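PDB 5T8V: sister chromatid cohesion protein from Chaetomium thermophilum, which probably acts in loading cohesin onto chromatin, the role of its SCC2/Nipped-B family, the chain here being the C-terminal HEAT-repeat part of the protein. Local coordinates for residues L416-E425 with K594-Q605; Q273-E284 with Y381-R389. All coordinates share one frame; numbering follows the deposited sequence.

How the contacts relate
Both contacts are structural packing within the helical HEAT-repeat solenoid. They follow in series along the chain, contact 2 (273-284 with 381-389) closing before contact 1 (416-425 with 594-605) opens. Their centres are 24 Å apart and their nearest atoms about 8 Å, so they do not touch directly. Two helices bridge the gap. Helix 402-414, which packs on Leu280 and Ile386 of contact 2, ends just before Leu416 of contact 1; helix 423-440, which carries Glu425, lays Leu427 against Val382. Contact 2 joins two helices, whereas contact 1 seats a loop on a helix.

Contact 1 (L416-E425 with K594-Q605); sequences LDNPDWPAAE and KLSYSIILLRSQ
With CG anti to the backbone N (chi1 -174°), the Tyr597 ring reaches from helix 590-602 into the loop 416-422, while Lys594, bent at chi2 and chi3, curls its amine toward Asp417. Pro419 CA stands 4.1 Å from the Tyr597 ring centroid and only 11° off the normal, a CH-pi contact, and Leu601 CG of the same helix lies over the opposite face, offset toward the rim. Leu416 O meets the ring edge in its plane, 3.3 Å from Tyr597 CE2. Leu601 splits its methyls: CD1 is 3.6 Å from Asp417 CA, and CD2 the same distance from Glu425 CB. Replacing Tyr597 by alanine would remove the ring between Pro419 and Leu601, and the gap is likely to leave the type I turn Asn418-Trp421 less firmly seated. That turn is also stiffened from within, as Asn418 OD1 accepts from Asp420 N (2.9 Å) in an Asx turn. Glu425 brings its carboxylate beside Ser604 but pairs with Arg429. Across the contact, the polar tie is the weak salt bridge from Lys594 NZ to Asp417 OD2 (3.2 Å). With a single weak ionic link, between partly exposed residues, the loop probably owes its seat mainly to apolar and ring packing.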
loop_
_atom_site.group_PDB
_atom_site.type_symbol
_atom_site.label_atom_id
_atom_site.label_comp_id
_atom_site.label_asym_id
_atom_site.label_seq_id
_atom_site.Cartn_x
_atom_site.Cartn_y
_atom_site.Cartn_z
ATOM N N LEU A 416 6.413 -14.130 -23.630
ATOM C CA LEU A 416 7.508 -14.500 -22.737
ATOM C C LEU A 416 7.719 -16.009 -22.712
ATOM O O LEU A 416 8.828 -16.498 -22.955
ATOM C CB LEU A 416 7.229 -13.974 -21.327
ATOM C CG LEU A 416 8.217 -14.383 -20.228
ATOM C CD1 LEU A 416 9.633 -13.920 -20.550
ATOM C CD2 LEU A 416 7.774 -13.829 -18.884
ATOM N N ASP A 417 6.659 -16.766 -22.423
ATOM C CA ASP A 417 6.753 -18.214 -22.291
ATOM C C ASP A 417 6.429 -18.942 -23.587
ATOM O O ASP A 417 5.998 -20.102 -23.550
ATOM C CB ASP A 417 5.840 -18.700 -21.162
ATOM C CG ASP A 417 4.378 -18.385 -21.411
ATOM O OD1 ASP A 417 4.087 -17.407 -22.134
ATOM O OD2 ASP A 417 3.514 -19.115 -20.875
ATOM N N ASN A 418 6.633 -18.296 -24.734
ATOM C CA ASN A 418 6.361 -18.919 -26.021
ATOM C C ASN A 418 7.678 -19.353 -26.646
ATOM O O ASN A 418 8.499 -18.488 -26.990
ATOM C CB ASN A 418 5.628 -17.949 -26.942
ATOM C CG ASN A 418 5.112 -18.619 -28.195
ATOM O OD1 ASN A 418 5.725 -19.554 -28.711
ATOM N ND2 ASN A 418 3.975 -18.149 -28.690
ATOM N N PRO A 419 7.936 -20.654 -26.818
ATOM C CA PRO A 419 9.234 -21.068 -27.381
ATOM C C PRO A 419 9.469 -20.573 -28.796
ATOM O O PRO A 419 10.619 -20.575 -29.250
ATOM C CB PRO A 419 9.173 -22.600 -27.323
ATOM C CG PRO A 419 7.722 -22.929 -27.256
ATOM C CD PRO A 419 7.084 -21.811 -26.497
ATOM N N ASP A 420 8.420 -20.154 -29.509
ATOM C CA ASP A 420 8.597 -19.560 -30.829
ATOM C C ASP A 420 9.276 -18.203 -30.765
ATOM O O ASP A 420 9.744 -17.709 -31.797
ATOM C CB ASP A 420 7.246 -19.397 -31.528
ATOM C CG ASP A 420 6.639 -20.716 -31.938
ATOM O OD1 ASP A 420 7.076 -21.765 -31.420
ATOM O OD2 ASP A 420 5.716 -20.701 -32.778
ATOM N N TRP A 421 9.342 -17.589 -29.585
ATOM C CA TRP A 421 9.756 -16.192 -29.449
ATOM C C TRP A 421 10.728 -16.050 -28.284
ATOM O O TRP A 421 10.445 -15.370 -27.294
ATOM C CB TRP A 421 8.531 -15.299 -29.265
ATOM C CG TRP A 421 7.617 -15.316 -30.446
ATOM C CD1 TRP A 421 6.438 -15.989 -30.561
ATOM C CD2 TRP A 421 7.817 -14.637 -31.693
ATOM N NE1 TRP A 421 5.886 -15.767 -31.801
ATOM C CE2 TRP A 421 6.714 -14.940 -32.514
ATOM C CE3 TRP A 421 8.821 -13.800 -32.193
ATOM C CZ2 TRP A 421 6.583 -14.436 -33.806
ATOM C CZ3 TRP A 421 8.689 -13.300 -33.477
ATOM C CH2 TRP A 421 7.579 -13.620 -34.268
ATOM N N PRO A 422 11.905 -16.679 -28.380
ATOM C CA PRO A 422 12.882 -16.580 -27.285
ATOM C C PRO A 422 13.453 -15.184 -27.078
ATOM O O PRO A 422 14.110 -14.957 -26.054
ATOM C CB PRO A 422 13.978 -17.571 -27.700
ATOM C CG PRO A 422 13.825 -17.727 -29.168
ATOM C CD PRO A 422 12.359 -17.589 -29.443
ATOM N N ALA A 423 13.227 -14.246 -27.997
ATOM C CA ALA A 423 13.715 -12.886 -27.810
ATOM C C ALA A 423 12.888 -12.094 -26.808
ATOM O O ALA A 423 13.325 -11.018 -26.384
ATOM C CB ALA A 423 13.741 -12.147 -29.147
ATOM N N ALA A 424 11.711 -12.589 -26.424
ATOM C CA ALA A 424 10.913 -11.905 -25.414
ATOM C C ALA A 424 11.667 -11.813 -24.095
ATOM O O ALA A 424 11.721 -10.749 -23.468
ATOM C CB ALA A 424 9.581 -12.631 -25.212
ATOM N N GLU A 425 12.255 -12.926 -23.651
ATOM C CA GLU A 425 12.980 -12.914 -22.388
ATOM C C GLU A 425 14.213 -12.027 -22.465
ATOM O O GLU A 425 14.632 -11.473 -21.445
ATOM C CB GLU A 425 13.374 -14.336 -21.988
ATOM C CG GLU A 425 14.146 -14.434 -20.667
ATOM C CD GLU A 425 15.632 -14.165 -20.821
ATOM O OE1 GLU A 425 16.147 -14.268 -21.956
ATOM O OE2 GLU A 425 16.287 -13.844 -19.805
ATOM N N LYS A 594 5.894 -26.364 -23.577
ATOM C CA LYS A 594 5.667 -25.157 -22.792
ATOM C C LYS A 594 6.281 -25.282 -21.402
ATOM O O LYS A 594 6.934 -24.349 -20.917
ATOM C CB LYS A 594 4.169 -24.867 -22.703
ATOM C CG LYS A 594 3.803 -23.772 -21.714
ATOM C CD LYS A 594 2.803 -22.796 -22.299
ATOM C CE LYS A 594 3.464 -21.858 -23.288
ATOM N NZ LYS A 594 2.646 -20.632 -23.530
ATOM N N LEU A 595 6.092 -26.429 -20.745
ATOM C CA LEU A 595 6.692 -26.622 -19.428
ATOM C C LEU A 595 8.211 -26.591 -19.511
ATOM O O LEU A 595 8.873 -25.988 -18.659
ATOM C CB LEU A 595 6.218 -27.939 -18.808
ATOM C CG LEU A 595 6.830 -28.305 -17.453
ATOM C CD1 LEU A 595 6.676 -27.177 -16.447
ATOM C CD2 LEU A 595 6.191 -29.569 -16.917
ATOM N N SER A 596 8.783 -27.232 -20.531
ATOM C CA SER A 596 10.233 -27.229 -20.696
ATOM C C SER A 596 10.764 -25.807 -20.805
ATOM O O SER A 596 11.621 -25.379 -20.020
ATOM C CB SER A 596 10.617 -28.042 -21.933
ATOM O OG SER A 596 10.225 -29.393 -21.791
ATOM N N TYR A 597 10.252 -25.050 -21.777
ATOM C CA TYR A 597 10.741 -23.693 -21.975
ATOM C C TYR A 597 10.501 -22.831 -20.744
ATOM O O TYR A 597 11.326 -21.970 -20.421
ATOM C CB TYR A 597 10.082 -23.072 -23.208
ATOM C CG TYR A 597 10.647 -21.717 -23.554
ATOM C CD1 TYR A 597 11.956 -21.584 -24.000
ATOM C CD2 TYR A 597 9.880 -20.572 -23.426
ATOM C CE1 TYR A 597 12.482 -20.350 -24.308
ATOM C CE2 TYR A 597 10.398 -19.332 -23.734
ATOM C CZ TYR A 597 11.702 -19.227 -24.173
ATOM O OH TYR A 597 12.222 -17.992 -24.483
ATOM N N SER A 598 9.391 -23.050 -20.036
ATOM C CA SER A 598 9.138 -22.284 -18.819
ATOM C C SER A 598 10.179 -22.598 -17.750
ATOM O O SER A 598 10.660 -21.692 -17.057
ATOM C CB SER A 598 7.730 -22.575 -18.305
ATOM O OG SER A 598 6.758 -22.311 -19.303
ATOM N N ILE A 599 10.536 -23.874 -17.599
ATOM C CA ILE A 599 11.611 -24.239 -16.680
ATOM C C ILE A 599 12.896 -23.523 -17.068
ATOM O O ILE A 599 13.609 -22.987 -16.211
ATOM C CB ILE A 599 11.792 -25.769 -16.660
ATOM C CG1 ILE A 599 10.593 -26.432 -15.981
ATOM C CG2 ILE A 599 13.067 -26.159 -15.926
ATOM C CD1 ILE A 599 10.406 -27.887 -16.361
ATOM N N ILE A 600 13.214 -23.499 -18.363
ATOM C CA ILE A 600 14.387 -22.755 -18.815
ATOM C C ILE A 600 14.283 -21.293 -18.397
ATOM O O ILE A 600 15.268 -20.686 -17.955
ATOM C CB ILE A 600 14.556 -22.906 -20.338
ATOM C CG1 ILE A 600 14.912 -24.357 -20.676
ATOM C CG2 ILE A 600 15.636 -21.958 -20.861
ATOM C CD1 ILE A 600 14.871 -24.679 -22.144
ATOM N N LEU A 601 13.091 -20.707 -18.519
ATOM C CA LEU A 601 12.923 -19.296 -18.189
ATOM C C LEU A 601 13.131 -19.043 -16.702
ATOM O O LEU A 601 13.707 -18.019 -16.320
ATOM C CB LEU A 601 11.539 -18.816 -18.626
ATOM C CG LEU A 601 11.333 -18.610 -20.128
ATOM C CD1 LEU A 601 9.879 -18.299 -20.412
ATOM C CD2 LEU A 601 12.225 -17.495 -20.669
ATOM N N LEU A 602 12.666 -19.955 -15.845
ATOM C CA LEU A 602 12.841 -19.756 -14.410
ATOM C C LEU A 602 14.303 -19.591 -14.029
ATOM O O LEU A 602 14.596 -18.980 -12.997
ATOM C CB LEU A 602 12.239 -20.922 -13.627
ATOM C CG LEU A 602 10.713 -21.031 -13.630
ATOM C CD1 LEU A 602 10.282 -22.269 -12.869
ATOM C CD2 LEU A 602 10.066 -19.789 -13.033
ATOM N N ARG A 603 15.224 -20.114 -14.835
ATOM C CA ARG A 603 16.650 -19.968 -14.593
ATOM C C ARG A 603 17.278 -18.882 -15.455
ATOM O O ARG A 603 18.503 -18.735 -15.451
ATOM C CB ARG A 603 17.361 -21.299 -14.836
ATOM C CG ARG A 603 16.738 -22.476 -14.101
ATOM C CD ARG A 603 16.670 -22.244 -12.600
ATOM N NE ARG A 603 17.989 -22.006 -12.023
ATOM C CZ ARG A 603 18.239 -21.960 -10.720
ATOM N NH1 ARG A 603 17.258 -22.142 -9.848
ATOM N NH2 ARG A 603 19.470 -21.739 -10.285
ATOM N N SER A 604 16.473 -18.126 -16.197
ATOM C CA SER A 604 16.988 -17.009 -16.968
ATOM C C SER A 604 17.260 -15.824 -16.051
ATOM O O SER A 604 16.711 -15.716 -14.953
ATOM C CB SER A 604 16.005 -16.603 -18.066
ATOM O OG SER A 604 14.880 -15.925 -17.526
ATOM N N GLN A 605 18.125 -14.923 -16.517
ATOM C CA GLN A 605 18.478 -13.760 -15.711
ATOM C C GLN A 605 17.268 -12.871 -15.456
ATOM O O GLN A 605 17.217 -12.166 -14.443
ATOM C CB GLN A 605 19.591 -12.969 -16.398
ATOM C CG GLN A 605 20.122 -11.817 -15.572
ATOM C CD GLN A 605 21.186 -11.017 -16.295
ATOM O OE1 GLN A 605 21.645 -11.397 -17.375
ATOM N NE2 GLN A 605 21.581 -9.893 -15.701
#

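Contact 2 (Q273-E284 with Y381-R389); sequences QGIIDEILTSLE and YVIKFIVNR
Glu284 OE1 is gripped twice by Arg389, with NH2 at 2.8 Å and NE at 3.1 Å, though both bonds are bent and weak. A longer, straighter but also weak bond joins Arg389 NH2 to Glu284 OE2, which lies at the guanidinium edge, in its plane. The carboxylate and guanidinium planes are 75° apart, so the salt bridge is not a flat, two-pronged pairing, and Glu284 is poorly ordered. One turn back along the helix, Phe385 meets Leu280, which runs antiparallel to it with CB and CD1 against CD2 and CE2; Thr281 CG2 meets the ring edge beside CZ, and Arg389 CG lies over one face, toward the rim. At the other end the extended Gln273 side chain crosses Tyr381 and stacks on it, its amide plane 8° from the ring, with Gln273 CB 3.7 Å from the centroid. Ile276 CG2 meets Val382 CG2 (3.8 Å) on the buried side, where Phe265 of helix 247-267 also packs on Ile276. The helix segments run roughly the same way, crossing at -37° with axes 9.9 Å apart. Most of the contact is therefore apolar and ring packing, and the weak, partly exposed ion pair probably adds modestly.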
loop_
_atom_site.group_PDB
_atom_site.type_symbol
_atom_site.label_atom_id
_atom_site.label_comp_id
_atom_site.label_asym_id
_atom_site.label_seq_id
_atom_site.Cartn_x
_atom_site.Cartn_y
_atom_site.Cartn_z
ATOM N N GLN A 273 21.219 -1.122 -36.422
ATOM C CA GLN A 273 20.640 -0.126 -35.526
ATOM C C GLN A 273 19.810 0.896 -36.288
ATOM O O GLN A 273 18.805 1.394 -35.767
ATOM C CB GLN A 273 21.744 0.580 -34.737
ATOM C CG GLN A 273 21.226 1.585 -33.720
ATOM C CD GLN A 273 22.339 2.327 -33.000
ATOM O OE1 GLN A 273 23.522 2.078 -33.230
ATOM N NE2 GLN A 273 21.960 3.248 -32.122
ATOM N N GLY A 274 20.207 1.224 -37.515
ATOM C CA GLY A 274 19.425 2.134 -38.324
ATOM C C GLY A 274 18.058 1.560 -38.624
ATOM O O GLY A 274 17.031 2.175 -38.316
ATOM N N ILE A 275 18.041 0.363 -39.209
ATOM C CA ILE A 275 16.803 -0.304 -39.592
ATOM C C ILE A 275 15.833 -0.256 -38.420
ATOM O O ILE A 275 14.782 0.396 -38.491
ATOM C CB ILE A 275 17.080 -1.752 -40.036
ATOM C CG1 ILE A 275 17.946 -1.754 -41.297
ATOM C CG2 ILE A 275 15.778 -2.503 -40.287
ATOM C CD1 ILE A 275 18.554 -3.096 -41.622
ATOM N N ILE A 276 16.194 -0.932 -37.329
ATOM C CA ILE A 276 15.400 -0.930 -36.107
ATOM C C ILE A 276 14.916 0.486 -35.843
ATOM O O ILE A 276 13.706 0.736 -35.770
ATOM C CB ILE A 276 16.210 -1.475 -34.917
ATOM C CG1 ILE A 276 16.462 -2.974 -35.099
ATOM C CG2 ILE A 276 15.482 -1.212 -33.597
ATOM C CD1 ILE A 276 17.417 -3.573 -34.091
ATOM N N ASP A 277 15.858 1.426 -35.735
ATOM C CA ASP A 277 15.501 2.798 -35.399
ATOM C C ASP A 277 14.357 3.289 -36.275
ATOM O O ASP A 277 13.303 3.696 -35.775
ATOM C CB ASP A 277 16.722 3.709 -35.534
ATOM C CG ASP A 277 17.596 3.701 -34.290
ATOM O OD1 ASP A 277 17.539 2.714 -33.523
ATOM O OD2 ASP A 277 18.340 4.683 -34.079
ATOM N N GLU A 278 14.527 3.223 -37.597
ATOM C CA GLU A 278 13.487 3.769 -38.460
ATOM C C GLU A 278 12.196 2.974 -38.319
ATOM O O GLU A 278 11.106 3.556 -38.273
ATOM C CB GLU A 278 13.957 3.826 -39.916
ATOM C CG GLU A 278 14.534 2.551 -40.489
ATOM C CD GLU A 278 15.176 2.778 -41.847
ATOM O OE1 GLU A 278 15.207 3.941 -42.303
ATOM O OE2 GLU A 278 15.654 1.794 -42.455
ATOM N N ILE A 279 12.297 1.647 -38.196
ATOM C CA ILE A 279 11.097 0.844 -37.987
ATOM C C ILE A 279 10.355 1.316 -36.748
ATOM O O ILE A 279 9.118 1.286 -36.706
ATOM C CB ILE A 279 11.457 -0.654 -37.896
ATOM C CG1 ILE A 279 11.828 -1.190 -39.281
ATOM C CG2 ILE A 279 10.297 -1.463 -37.307
ATOM C CD1 ILE A 279 12.349 -2.612 -39.282
ATOM N N LEU A 280 11.082 1.764 -35.723
ATOM C CA LEU A 280 10.432 2.196 -34.495
ATOM C C LEU A 280 9.900 3.619 -34.584
ATOM O O LEU A 280 9.067 4.003 -33.755
ATOM C CB LEU A 280 11.400 2.075 -33.316
ATOM C CG LEU A 280 11.808 0.648 -32.935
ATOM C CD1 LEU A 280 12.879 0.666 -31.854
ATOM C CD2 LEU A 280 10.605 -0.165 -32.472
ATOM N N THR A 281 10.354 4.409 -35.560
ATOM C CA THR A 281 9.792 5.740 -35.763
ATOM C C THR A 281 8.663 5.735 -36.781
ATOM O O THR A 281 7.724 6.530 -36.657
ATOM C CB THR A 281 10.877 6.722 -36.211
ATOM O OG1 THR A 281 11.462 6.268 -37.435
ATOM C CG2 THR A 281 11.960 6.840 -35.154
ATOM N N SER A 282 8.732 4.860 -37.787
ATOM C CA SER A 282 7.593 4.669 -38.676
ATOM C C SER A 282 6.346 4.302 -37.883
ATOM O O SER A 282 5.246 4.785 -38.178
ATOM C CB SER A 282 7.909 3.586 -39.708
ATOM O OG SER A 282 9.006 3.960 -40.523
ATOM N N LEU A 283 6.506 3.452 -36.866
ATOM C CA LEU A 283 5.382 3.075 -36.016
ATOM C C LEU A 283 4.789 4.283 -35.303
ATOM O O LEU A 283 3.600 4.283 -34.967
ATOM C CB LEU A 283 5.835 2.030 -34.997
ATOM C CG LEU A 283 4.807 1.592 -33.951
ATOM C CD1 LEU A 283 3.663 0.830 -34.599
ATOM C CD2 LEU A 283 5.484 0.759 -32.872
ATOM N N GLU A 284 5.598 5.315 -35.061
ATOM C CA GLU A 284 5.119 6.493 -34.349
ATOM C C GLU A 284 4.292 7.407 -35.244
ATOM O O GLU A 284 3.392 8.096 -34.752
ATOM C CB GLU A 284 6.309 7.261 -33.771
ATOM C CG GLU A 284 5.947 8.277 -32.705
ATOM C CD GLU A 284 7.175 8.887 -32.054
ATOM O OE1 GLU A 284 8.297 8.613 -32.533
ATOM O OE2 GLU A 284 7.019 9.633 -31.062
ATOM N N TYR A 381 19.763 -2.237 -28.845
ATOM C CA TYR A 381 19.310 -1.201 -29.771
ATOM C C TYR A 381 17.842 -0.881 -29.524
ATOM O O TYR A 381 17.463 0.280 -29.301
ATOM C CB TYR A 381 19.513 -1.644 -31.226
ATOM C CG TYR A 381 20.952 -1.833 -31.665
ATOM C CD1 TYR A 381 21.989 -1.136 -31.063
ATOM C CD2 TYR A 381 21.270 -2.708 -32.699
ATOM C CE1 TYR A 381 23.302 -1.308 -31.475
ATOM C CE2 TYR A 381 22.577 -2.889 -33.112
ATOM C CZ TYR A 381 23.589 -2.187 -32.498
ATOM O OH TYR A 381 24.891 -2.363 -32.906
ATOM N N VAL A 382 16.999 -1.917 -29.529
ATOM C CA VAL A 382 15.565 -1.708 -29.333
ATOM C C VAL A 382 15.305 -0.995 -28.008
ATOM O O VAL A 382 14.710 0.092 -27.966
ATOM C CB VAL A 382 14.814 -3.049 -29.402
ATOM C CG1 VAL A 382 13.318 -2.839 -29.197
ATOM C CG2 VAL A 382 15.077 -3.744 -30.730
ATOM N N ILE A 383 15.751 -1.601 -26.904
ATOM C CA ILE A 383 15.392 -1.097 -25.579
ATOM C C ILE A 383 15.903 0.327 -25.389
ATOM O O ILE A 383 15.179 1.209 -24.910
ATOM C CB ILE A 383 15.928 -2.045 -24.489
ATOM C CG1 ILE A 383 15.311 -3.439 -24.652
ATOM C CG2 ILE A 383 15.656 -1.492 -23.095
ATOM C CD1 ILE A 383 13.789 -3.476 -24.583
ATOM N N LYS A 384 17.160 0.570 -25.758
ATOM C CA LYS A 384 17.710 1.917 -25.668
ATOM C C LYS A 384 16.839 2.910 -26.420
ATOM O O LYS A 384 16.528 3.993 -25.910
ATOM C CB LYS A 384 19.140 1.941 -26.208
ATOM C CG LYS A 384 20.190 1.535 -25.187
ATOM C CD LYS A 384 21.480 1.067 -25.851
ATOM C CE LYS A 384 22.149 2.169 -26.663
ATOM N NZ LYS A 384 23.270 1.639 -27.495
ATOM N N PHE A 385 16.418 2.557 -27.634
ATOM C CA PHE A 385 15.599 3.490 -28.400
ATOM C C PHE A 385 14.283 3.783 -27.682
ATOM O O PHE A 385 13.964 4.946 -27.388
ATOM C CB PHE A 385 15.340 2.942 -29.802
ATOM C CG PHE A 385 14.697 3.936 -30.720
ATOM C CD1 PHE A 385 15.444 4.959 -31.280
ATOM C CD2 PHE A 385 13.347 3.857 -31.017
ATOM C CE1 PHE A 385 14.855 5.883 -32.122
ATOM C CE2 PHE A 385 12.756 4.777 -31.861
ATOM C CZ PHE A 385 13.512 5.791 -32.413
ATOM N N ILE A 386 13.510 2.737 -27.370
ATOM C CA ILE A 386 12.145 2.964 -26.903
ATOM C C ILE A 386 12.137 3.615 -25.523
ATOM O O ILE A 386 11.295 4.475 -25.241
ATOM C CB ILE A 386 11.326 1.659 -26.925
ATOM C CG1 ILE A 386 11.991 0.561 -26.088
ATOM C CG2 ILE A 386 11.111 1.204 -28.369
ATOM C CD1 ILE A 386 11.115 -0.682 -25.912
ATOM N N VAL A 387 13.059 3.227 -24.640
ATOM C CA VAL A 387 13.142 3.902 -23.346
ATOM C C VAL A 387 13.590 5.344 -23.538
ATOM O O VAL A 387 12.992 6.282 -22.992
ATOM C CB VAL A 387 14.088 3.146 -22.393
ATOM C CG1 VAL A 387 14.220 3.895 -21.066
ATOM C CG2 VAL A 387 13.581 1.734 -22.148
ATOM N N ASN A 388 14.649 5.537 -24.327
ATOM C CA ASN A 388 15.165 6.875 -24.581
ATOM C C ASN A 388 14.047 7.833 -24.962
ATOM O O ASN A 388 13.843 8.860 -24.308
ATOM C CB ASN A 388 16.219 6.834 -25.683
ATOM C CG ASN A 388 16.625 8.219 -26.139
ATOM O OD1 ASN A 388 16.902 9.098 -25.321
ATOM N ND2 ASN A 388 16.635 8.430 -27.451
ATOM N N ARG A 389 13.309 7.518 -26.027
ATOM C CA ARG A 389 12.273 8.453 -26.447
ATOM C C ARG A 389 10.981 8.302 -25.653
ATOM O O ARG A 389 10.057 9.098 -25.851
ATOM C CB ARG A 389 11.999 8.315 -27.943
ATOM C CG ARG A 389 11.462 6.985 -28.386
ATOM C CD ARG A 389 11.354 6.942 -29.904
ATOM N NE ARG A 389 10.569 8.056 -30.443
ATOM C CZ ARG A 389 11.074 9.221 -30.843
ATOM N NH1 ARG A 389 12.379 9.456 -30.774
ATOM N NH2 ARG A 389 10.267 10.162 -31.316
#